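Local coordinates for DegV domain-containing protein Cgl2349/cg2579 (Corynebacterium glutamicum, PDB 3EGL) that binds long-chain fatty acids such as palmitate and may take part in lipid transport or fatty acid metabolism, at residues A52-Q57 / V83-V88; G103-A108 / S137-Y142. One frame throughout, in Å; residues are numbered along the deposited sequence.

Contact 1: residues A52-Q57 / V83-V88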
ATOM      1  N   ALA A  52     -22.050  -0.138  -0.832  1.00 21.60           N
ATOM      2  CA  ALA A  52     -22.521   0.470   0.407  1.00 22.31           C
ATOM      3  C   ALA A  52     -21.546   1.528   0.870  1.00 23.19           C
ATOM      4  O   ALA A  52     -21.927   2.645   1.222  1.00 24.63           O
ATOM      5  CB  ALA A  52     -22.710  -0.589   1.493  1.00 21.57           C
ATOM      6  N   SER A  53     -20.281   1.197   0.820  1.00 22.93           N
ATOM      7  CA  SER A  53     -19.299   2.068   1.340  1.00 24.30           C
ATOM      8  C   SER A  53     -19.209   3.377   0.495  1.00 24.28           C
ATOM      9  O   SER A  53     -19.132   4.494   1.046  1.00 23.42           O
ATOM     10  CB  SER A  53     -18.005   1.311   1.303  1.00 24.17           C
ATOM     11  OG  SER A  53     -17.056   2.062   1.961  1.00 31.16           O
ATOM     12  N   TYR A  54     -19.274   3.226  -0.829  1.00 23.79           N
ATOM     13  CA  TYR A  54     -19.184   4.363  -1.759  1.00 23.08           C
ATOM     14  C   TYR A  54     -20.440   5.246  -1.686  1.00 23.89           C
ATOM     15  O   TYR A  54     -20.351   6.480  -1.771  1.00 22.99           O
ATOM     16  CB  TYR A  54     -19.005   3.867  -3.216  1.00 22.31           C
ATOM     17  CG  TYR A  54     -17.706   3.099  -3.510  1.00 20.12           C
ATOM     18  CD1 TYR A  54     -16.626   3.155  -2.633  1.00 19.67           C
ATOM     19  CD2 TYR A  54     -17.560   2.369  -4.709  1.00 18.74           C
ATOM     20  CE1 TYR A  54     -15.434   2.476  -2.902  1.00 19.57           C
ATOM     21  CE2 TYR A  54     -16.384   1.706  -5.024  1.00 17.58           C
ATOM     22  CZ  TYR A  54     -15.327   1.760  -4.112  1.00 19.70           C
ATOM     23  OH  TYR A  54     -14.182   1.089  -4.373  1.00 19.03           O
ATOM     24  N   ALA A  55     -21.609   4.609  -1.568  1.00 23.27           N
ATOM     25  CA  ALA A  55     -22.855   5.355  -1.549  1.00 23.11           C
ATOM     26  C   ALA A  55     -22.841   6.181  -0.292  1.00 23.42           C
ATOM     27  O   ALA A  55     -23.273   7.324  -0.296  1.00 22.58           O
ATOM     28  CB  ALA A  55     -24.052   4.426  -1.537  1.00 22.01           C
ATOM     29  N   ARG A  56     -22.343   5.594   0.792  1.00 23.98           N
ATOM     30  CA  ARG A  56     -22.326   6.323   2.048  1.00 24.62           C
ATOM     31  C   ARG A  56     -21.381   7.568   2.008  1.00 24.86           C
ATOM     32  O   ARG A  56     -21.739   8.671   2.504  1.00 25.23           O
ATOM     33  CB  ARG A  56     -22.145   5.371   3.234  1.00 23.66           C
ATOM     34  CG  ARG A  56     -21.286   5.928   4.280  1.00 25.79           C
ATOM     35  CD  ARG A  56     -21.510   5.419   5.716  1.00 27.08           C
ATOM     36  NE  ARG A  56     -22.214   4.152   5.939  1.00 25.76           N
ATOM     37  CZ  ARG A  56     -23.275   4.059   6.748  1.00 25.71           C
ATOM     38  NH1 ARG A  56     -23.756   5.139   7.377  1.00 21.73           N
ATOM     39  NH2 ARG A  56     -23.861   2.894   6.936  1.00 27.07           N
ATOM     40  N   GLN A  57     -20.242   7.432   1.340  1.00 24.44           N
ATOM     41  CA  GLN A  57     -19.345   8.582   1.167  1.00 24.35           C
ATOM     42  C   GLN A  57     -19.894   9.631   0.174  1.00 24.26           C
ATOM     43  O   GLN A  57     -19.698  10.825   0.383  1.00 24.05           O
ATOM     44  CB  GLN A  57     -17.902   8.154   0.818  1.00 23.83           C
ATOM     45  CG  GLN A  57     -17.136   7.431   1.969  1.00 24.68           C
ATOM     46  CD  GLN A  57     -17.454   8.031   3.329  1.00 27.80           C
ATOM     47  OE1 GLN A  57     -17.892   7.328   4.221  1.00 30.73           O
ATOM     48  NE2 GLN A  57     -17.291   9.339   3.470  1.00 25.08           N
ATOM     49  N   VAL A  83     -14.689  -1.778  -9.282  0.50 20.14           N
ATOM     50  CA  VAL A  83     -15.099  -1.348 -10.604  0.50 20.35           C
ATOM     51  C   VAL A  83     -16.564  -1.704 -10.846  0.50 20.31           C
ATOM     52  O   VAL A  83     -17.304  -0.917 -11.430  0.50 21.08           O
ATOM     53  CB  VAL A  83     -14.200  -2.002 -11.669  0.50 20.56           C
ATOM     54  CG1 VAL A  83     -14.938  -2.111 -12.960  0.50 21.76           C
ATOM     55  CG2 VAL A  83     -12.868  -1.233 -11.816  0.50 19.84           C
ATOM     56  N   THR A  84     -16.978  -2.881 -10.378  1.00 20.09           N
ATOM     57  CA  THR A  84     -18.378  -3.292 -10.406  1.00 19.62           C
ATOM     58  C   THR A  84     -19.227  -2.348  -9.527  1.00 19.86           C
ATOM     59  O   THR A  84     -20.264  -1.870  -9.980  1.00 19.53           O
ATOM     60  CB  THR A  84     -18.523  -4.756  -9.923  1.00 20.51           C
ATOM     61  OG1 THR A  84     -17.659  -5.603 -10.704  1.00 20.25           O
ATOM     62  CG2 THR A  84     -19.975  -5.231 -10.036  1.00 18.72           C
ATOM     63  N   ALA A  85     -18.789  -2.051  -8.291  1.00 19.36           N
ATOM     64  CA  ALA A  85     -19.587  -1.134  -7.426  1.00 19.72           C
ATOM     65  C   ALA A  85     -19.656   0.290  -7.996  1.00 20.02           C
ATOM     66  O   ALA A  85     -20.708   0.939  -7.949  1.00 19.71           O
ATOM     67  CB  ALA A  85     -19.074  -1.106  -5.974  1.00 18.10           C
ATOM     68  N   ALA A  86     -18.528   0.780  -8.518  1.00 19.84           N
ATOM     69  CA  ALA A  86     -18.491   2.121  -9.098  1.00 20.31           C
ATOM     70  C   ALA A  86     -19.493   2.280 -10.275  1.00 20.97           C
ATOM     71  O   ALA A  86     -20.083   3.337 -10.438  1.00 21.65           O
ATOM     72  CB  ALA A  86     -17.098   2.496  -9.513  1.00 19.12           C
ATOM     73  N   ALA A  87     -19.731   1.222 -11.043  1.00 21.40           N
ATOM     74  CA  ALA A  87     -20.594   1.319 -12.204  1.00 22.14           C
ATOM     75  C   ALA A  87     -22.057   1.419 -11.773  1.00 23.66           C
ATOM     76  O   ALA A  87     -22.962   1.513 -12.602  1.00 24.24           O
ATOM     77  CB  ALA A  87     -20.378   0.127 -13.113  1.00 20.73           C
ATOM     78  N   VAL A  88     -22.306   1.360 -10.478  1.00 24.83           N
ATOM     79  CA  VAL A  88     -23.676   1.402 -10.018  1.00 26.59           C
ATOM     80  C   VAL A  88     -24.113   2.889  -9.838  1.00 26.51           C
ATOM     81  O   VAL A  88     -25.290   3.186  -9.763  1.00 26.71           O
ATOM     82  CB  VAL A  88     -23.841   0.511  -8.736  1.00 26.77           C
ATOM     83  CG1 VAL A  88     -24.017   1.343  -7.496  1.00 29.07           C
ATOM     84  CG2 VAL A  88     -25.027  -0.327  -8.853  1.00 29.04           C
TER

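Contact 2: residues G103-A108 / S137-Y142. With PLM (palmitic acid), chain D.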
ATOM      1  N   GLY A 103      -0.104  -0.878   0.457  1.00 27.92           N
ATOM      2  CA  GLY A 103       0.628  -0.292   1.559  1.00 27.69           C
ATOM      3  C   GLY A 103       0.731   1.205   1.426  1.00 27.81           C
ATOM      4  O   GLY A 103      -0.060   1.838   0.705  1.00 28.08           O
HETATM    5  N   MSE A 104       1.699   1.786   2.124  1.00 26.62           N
HETATM    6  CA  MSE A 104       1.820   3.236   2.133  1.00 25.63           C
HETATM    7  C   MSE A 104       2.195   3.948   0.801  1.00 25.93           C
HETATM    8  O   MSE A 104       2.047   5.177   0.698  1.00 26.14           O
HETATM    9  CB  MSE A 104       2.739   3.665   3.269  1.00 25.86           C
HETATM   10  CG  MSE A 104       2.107   3.613   4.643  1.00 24.90           C
HETATM   11 SE   MSE A 104       0.681   4.961   4.807  0.80 27.25          SE
HETATM   12  CE  MSE A 104       1.787   6.529   4.422  1.00 22.81           C
ATOM     13  N   ALA A 105       2.626   3.240  -0.246  1.00 25.21           N
ATOM     14  CA  ALA A 105       2.645   3.936  -1.545  1.00 24.94           C
ATOM     15  C   ALA A 105       1.178   4.402  -1.888  1.00 25.54           C
ATOM     16  O   ALA A 105       0.923   5.569  -2.279  1.00 26.47           O
ATOM     17  CB  ALA A 105       3.252   3.071  -2.639  1.00 23.09           C
ATOM     18  N   VAL A 106       0.219   3.510  -1.680  1.00 24.10           N
ATOM     19  CA  VAL A 106      -1.185   3.868  -1.797  1.00 23.85           C
ATOM     20  C   VAL A 106      -1.657   4.849  -0.724  1.00 24.23           C
ATOM     21  O   VAL A 106      -2.278   5.873  -1.063  1.00 25.00           O
ATOM     22  CB  VAL A 106      -2.060   2.619  -1.795  1.00 23.41           C
ATOM     23  CG1 VAL A 106      -3.533   2.985  -1.945  1.00 23.83           C
ATOM     24  CG2 VAL A 106      -1.585   1.688  -2.949  1.00 23.33           C
ATOM     25  N   GLY A 107      -1.386   4.559   0.558  1.00 23.89           N
ATOM     26  CA  GLY A 107      -1.651   5.532   1.616  1.00 22.40           C
ATOM     27  C   GLY A 107      -1.097   6.904   1.265  1.00 22.57           C
ATOM     28  O   GLY A 107      -1.785   7.906   1.417  1.00 23.91           O
ATOM     29  N   ALA A 108       0.137   6.976   0.778  1.00 21.85           N
ATOM     30  CA  ALA A 108       0.711   8.272   0.364  1.00 21.65           C
ATOM     31  C   ALA A 108      -0.104   8.958  -0.726  1.00 22.10           C
ATOM     32  O   ALA A 108      -0.346  10.184  -0.652  1.00 23.09           O
ATOM     33  CB  ALA A 108       2.209   8.131  -0.113  1.00 20.12           C
ATOM     34  N   SER A 137       6.492   6.028  -6.825  1.00 25.64           N
ATOM     35  CA  SER A 137       6.734   5.261  -5.622  1.00 25.93           C
ATOM     36  C   SER A 137       7.420   3.919  -5.895  1.00 26.14           C
ATOM     37  O   SER A 137       7.463   3.424  -7.023  1.00 26.47           O
ATOM     38  CB  SER A 137       5.419   5.032  -4.864  1.00 25.42           C
ATOM     39  OG  SER A 137       4.574   4.099  -5.549  1.00 26.56           O
ATOM     40  N   GLU A 138       7.939   3.328  -4.836  1.00 26.26           N
ATOM     41  CA  GLU A 138       8.437   1.973  -4.866  1.00 26.42           C
ATOM     42  C   GLU A 138       8.018   1.340  -3.563  1.00 26.39           C
ATOM     43  O   GLU A 138       7.829   2.016  -2.567  1.00 25.79           O
ATOM     44  CB  GLU A 138       9.966   1.929  -4.977  1.00 26.02           C
ATOM     45  CG  GLU A 138      10.606   2.667  -6.176  1.00 27.80           C
ATOM     46  CD  GLU A 138      10.398   1.956  -7.509  1.00 29.16           C
ATOM     47  OE1 GLU A 138       9.929   0.804  -7.480  1.00 27.96           O
ATOM     48  OE2 GLU A 138      10.694   2.545  -8.579  1.00 30.94           O
ATOM     49  N   THR A 139       7.894   0.019  -3.580  1.00 27.70           N
ATOM     50  CA  THR A 139       7.533  -0.747  -2.386  1.00 27.61           C
ATOM     51  C   THR A 139       8.445  -1.962  -2.318  1.00 27.71           C
ATOM     52  O   THR A 139       8.433  -2.815  -3.225  1.00 26.91           O
ATOM     53  CB  THR A 139       6.011  -1.160  -2.412  1.00 27.60           C
ATOM     54  OG1 THR A 139       5.197   0.024  -2.384  1.00 28.26           O
ATOM     55  CG2 THR A 139       5.620  -2.040  -1.220  1.00 26.70           C
ATOM     56  N   TRP A 140       9.226  -2.024  -1.242  1.00 27.26           N
ATOM     57  CA  TRP A 140      10.040  -3.189  -0.938  1.00 27.98           C
ATOM     58  C   TRP A 140       9.566  -3.838   0.355  1.00 28.61           C
ATOM     59  O   TRP A 140       9.022  -3.155   1.226  1.00 29.57           O
ATOM     60  CB  TRP A 140      11.515  -2.815  -0.768  1.00 27.15           C
ATOM     61  CG  TRP A 140      12.209  -2.269  -1.978  1.00 27.47           C
ATOM     62  CD1 TRP A 140      12.795  -2.986  -2.958  1.00 27.21           C
ATOM     63  CD2 TRP A 140      12.433  -0.874  -2.314  1.00 27.80           C
ATOM     64  NE1 TRP A 140      13.381  -2.150  -3.880  1.00 26.87           N
ATOM     65  CE2 TRP A 140      13.178  -0.851  -3.515  1.00 25.48           C
ATOM     66  CE3 TRP A 140      12.092   0.349  -1.710  1.00 25.95           C
ATOM     67  CZ2 TRP A 140      13.593   0.345  -4.136  1.00 23.82           C
ATOM     68  CZ3 TRP A 140      12.516   1.541  -2.332  1.00 24.52           C
ATOM     69  CH2 TRP A 140      13.243   1.516  -3.541  1.00 23.27           C
ATOM     70  N   ILE A 141       9.772  -5.152   0.483  1.00 28.74           N
ATOM     71  CA  ILE A 141       9.416  -5.882   1.718  1.00 28.96           C
ATOM     72  C   ILE A 141      10.529  -6.846   2.072  1.00 28.19           C
ATOM     73  O   ILE A 141      11.024  -7.608   1.221  1.00 27.31           O
ATOM     74  CB  ILE A 141       8.108  -6.725   1.588  1.00 30.00           C
ATOM     75  CG1 ILE A 141       7.036  -5.962   0.833  1.00 32.84           C
ATOM     76  CG2 ILE A 141       7.526  -7.146   2.992  1.00 30.10           C
ATOM     77  CD1 ILE A 141       5.949  -6.896   0.318  1.00 37.35           C
ATOM     78  N   TYR A 142      10.930  -6.763   3.335  1.00 27.53           N
ATOM     79  CA  TYR A 142      11.827  -7.704   3.960  1.00 26.89           C
ATOM     80  C   TYR A 142      10.963  -8.736   4.650  1.00 27.51           C
ATOM     81  O   TYR A 142      10.070  -8.392   5.472  1.00 26.72           O
ATOM     82  CB  TYR A 142      12.712  -7.035   5.023  1.00 26.57           C
ATOM     83  CG  TYR A 142      13.400  -8.033   5.951  1.00 26.30           C
ATOM     84  CD1 TYR A 142      14.487  -8.810   5.502  1.00 26.53           C
ATOM     85  CD2 TYR A 142      12.945  -8.235   7.262  1.00 27.15           C
ATOM     86  CE1 TYR A 142      15.118  -9.744   6.339  1.00 27.06           C
ATOM     87  CE2 TYR A 142      13.570  -9.183   8.118  1.00 26.82           C
ATOM     88  CZ  TYR A 142      14.651  -9.925   7.636  1.00 28.55           C
ATOM     89  OH  TYR A 142      15.271 -10.827   8.448  1.00 29.89           O
TER
HETATM   90  C1  PLM D 275      -7.203 -10.528  -0.157  1.00 33.86           C
HETATM   91  O1  PLM D 275      -7.385 -10.249  -1.355  1.00 34.50           O
HETATM   92  O2  PLM D 275      -7.386 -11.702   0.205  1.00 35.94           O
HETATM   93  C2  PLM D 275      -6.746  -9.517   0.853  1.00 32.48           C
HETATM   94  C3  PLM D 275      -5.343  -9.055   0.468  1.00 32.61           C
HETATM   95  C4  PLM D 275      -4.216  -9.999   0.801  1.00 29.76           C
HETATM   96  C5  PLM D 275      -3.044  -9.558  -0.073  1.00 29.72           C
HETATM   97  C6  PLM D 275      -1.766 -10.288   0.256  1.00 29.49           C
HETATM   98  C7  PLM D 275      -0.687  -9.815  -0.692  1.00 33.51           C
HETATM   99  C8  PLM D 275       0.743 -10.135  -0.230  1.00 35.50           C
HETATM  100  C9  PLM D 275       1.162  -9.202   0.908  1.00 39.16           C
HETATM  101  CA  PLM D 275       2.687  -9.064   1.029  1.00 42.05           C
HETATM  102  CB  PLM D 275       3.127  -8.548   2.394  1.00 42.46           C
HETATM  103  CC  PLM D 275       2.621  -7.155   2.799  1.00 43.38           C
HETATM  104  CD  PLM D 275       3.604  -6.077   2.374  1.00 43.65           C
HETATM  105  CE  PLM D 275       3.543  -4.838   3.245  1.00 41.57           C
HETATM  106  CF  PLM D 275       2.984  -3.644   2.464  1.00 41.04           C
HETATM  107  CG  PLM D 275       4.049  -2.747   1.836  1.00 36.32           C
HETATM  108  O   HOH W   1       3.860   0.675  -0.374  1.00 23.60           O

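Contact 1: residues A52-Q57 / V83-V88
Tyr54 and Ala86 are the residues whose CA atoms lie nearest across the segments, with 7.7 Å between Tyr54 CA and Ala86 CA, where the middle of helix 47-60 faces the last turn of helix 78-86. One large side chain fills this interval. Tyr54 leaves its helix toward 83-88 with CG beside the backbone N and anti to the carbonyl carbon (chi1 -64°), which carries the ring out across the gap. The touching side of the ring is the one bearing CD2 and CE2. Ala85 CB meets it obliquely, 4.0 Å from Tyr54 CD2 and equally far from CE2, so the methyl sits against that C-C bond rather than against a single carbon. The backbone comes close as well: Ala86 N lies at the ring edge, near its plane, 4.2 Å from Tyr54 CE2. No hydrogen bond crosses between the segments, and the contact is one of van der Waals packing. The polar end of the tyrosine is satisfied elsewhere, since Tyr54 OH is hydrogen-bonded to His70 NE2, a tie that should help fix the ring in its place. Past the contact, helix 78-86 gives way to a turn in which Val88 N bonds to Ala85 O at 3.0 Å. Underneath, Tyr54 reaches Ile9 and Val94, and Ala86 rests on Val94 and Val96. Helix 78-86 is the helix of a beta-alpha-beta crossover between the parallel neighbours 66-69 and 94-97, and with helix 47-60 it forms part of one helical layer on the mostly parallel five-stranded sheet of this DegV-family alpha-beta-alpha sandwich.

Contact 2: residues G103-A108 / S137-Y142
Ala105 CB points from the first turn of helix 104-116 at strand 137-142 and sits against two hydroxyls, Ser137 OG at 3.4 Å and Thr139 OG1 at 3.6 Å. Ser137 and Thr139, two apart on the strand, turn their side chains to the same side, toward the helix. Ser137 OG stands between its own backbone N and carbonyl carbon (chi1 71°); it is hydrogen-bonded to Leu134 O, just before the strand, and touches the alanine methyl by van der Waals contact alone. Thr139 divides its branches: OG1, beside the backbone N, faces Ala105, while CG2, anti to that N, meets the terminal methyl of palmitic acid, 3.5 Å from PLM CG. One water joins the segments, accepting from Ala105 N at 2.8 Å and hydrogen-bonded to Thr139 OG1, and so serves an amide of the first helical turn. Gly103, the N-cap residue, has no side chain, and its CA comes 4.2 Å from PLM CG. Further along the strand Ile141 also lies beside the lipid tail; the 3.2 Å between Ile141 CD1 and PLM CD is shorter than carbon atoms normally allow and is doubtful in detail. Strand 137-142 runs antiparallel between strands 171-175 and 255-261 of the six-stranded sheet, where Thr139 and Ile141 also touch Phe174; next to it, Met104, a selenomethionine, carries the same helix end onto Ser259 and, on strand 237-242, Met239 and Val241.

Overall arrangement
Contact 1 and contact 2 follow one another along the chain, the first closing before the second opens. Their centres lie 25 Å apart and their nearest atoms about 11 Å apart, so they do not touch. Contact 1 belongs to the helices over the five-stranded sheet; contact 2 brings the start of helix 104-116 against the six-stranded one. The two differ in their distance from palmitic acid. The lipid is hydrogen-bonded to Thr42 and Ser76, and its far methyl end reaches contact 2, which lines the pocket around the end of the lipid tail. Contact 1 stands back: the side chain of Tyr54 is about 14 Å from the bound palmitic acid (PLM). That same side chain is about 11 Å from the side chain of Ser76.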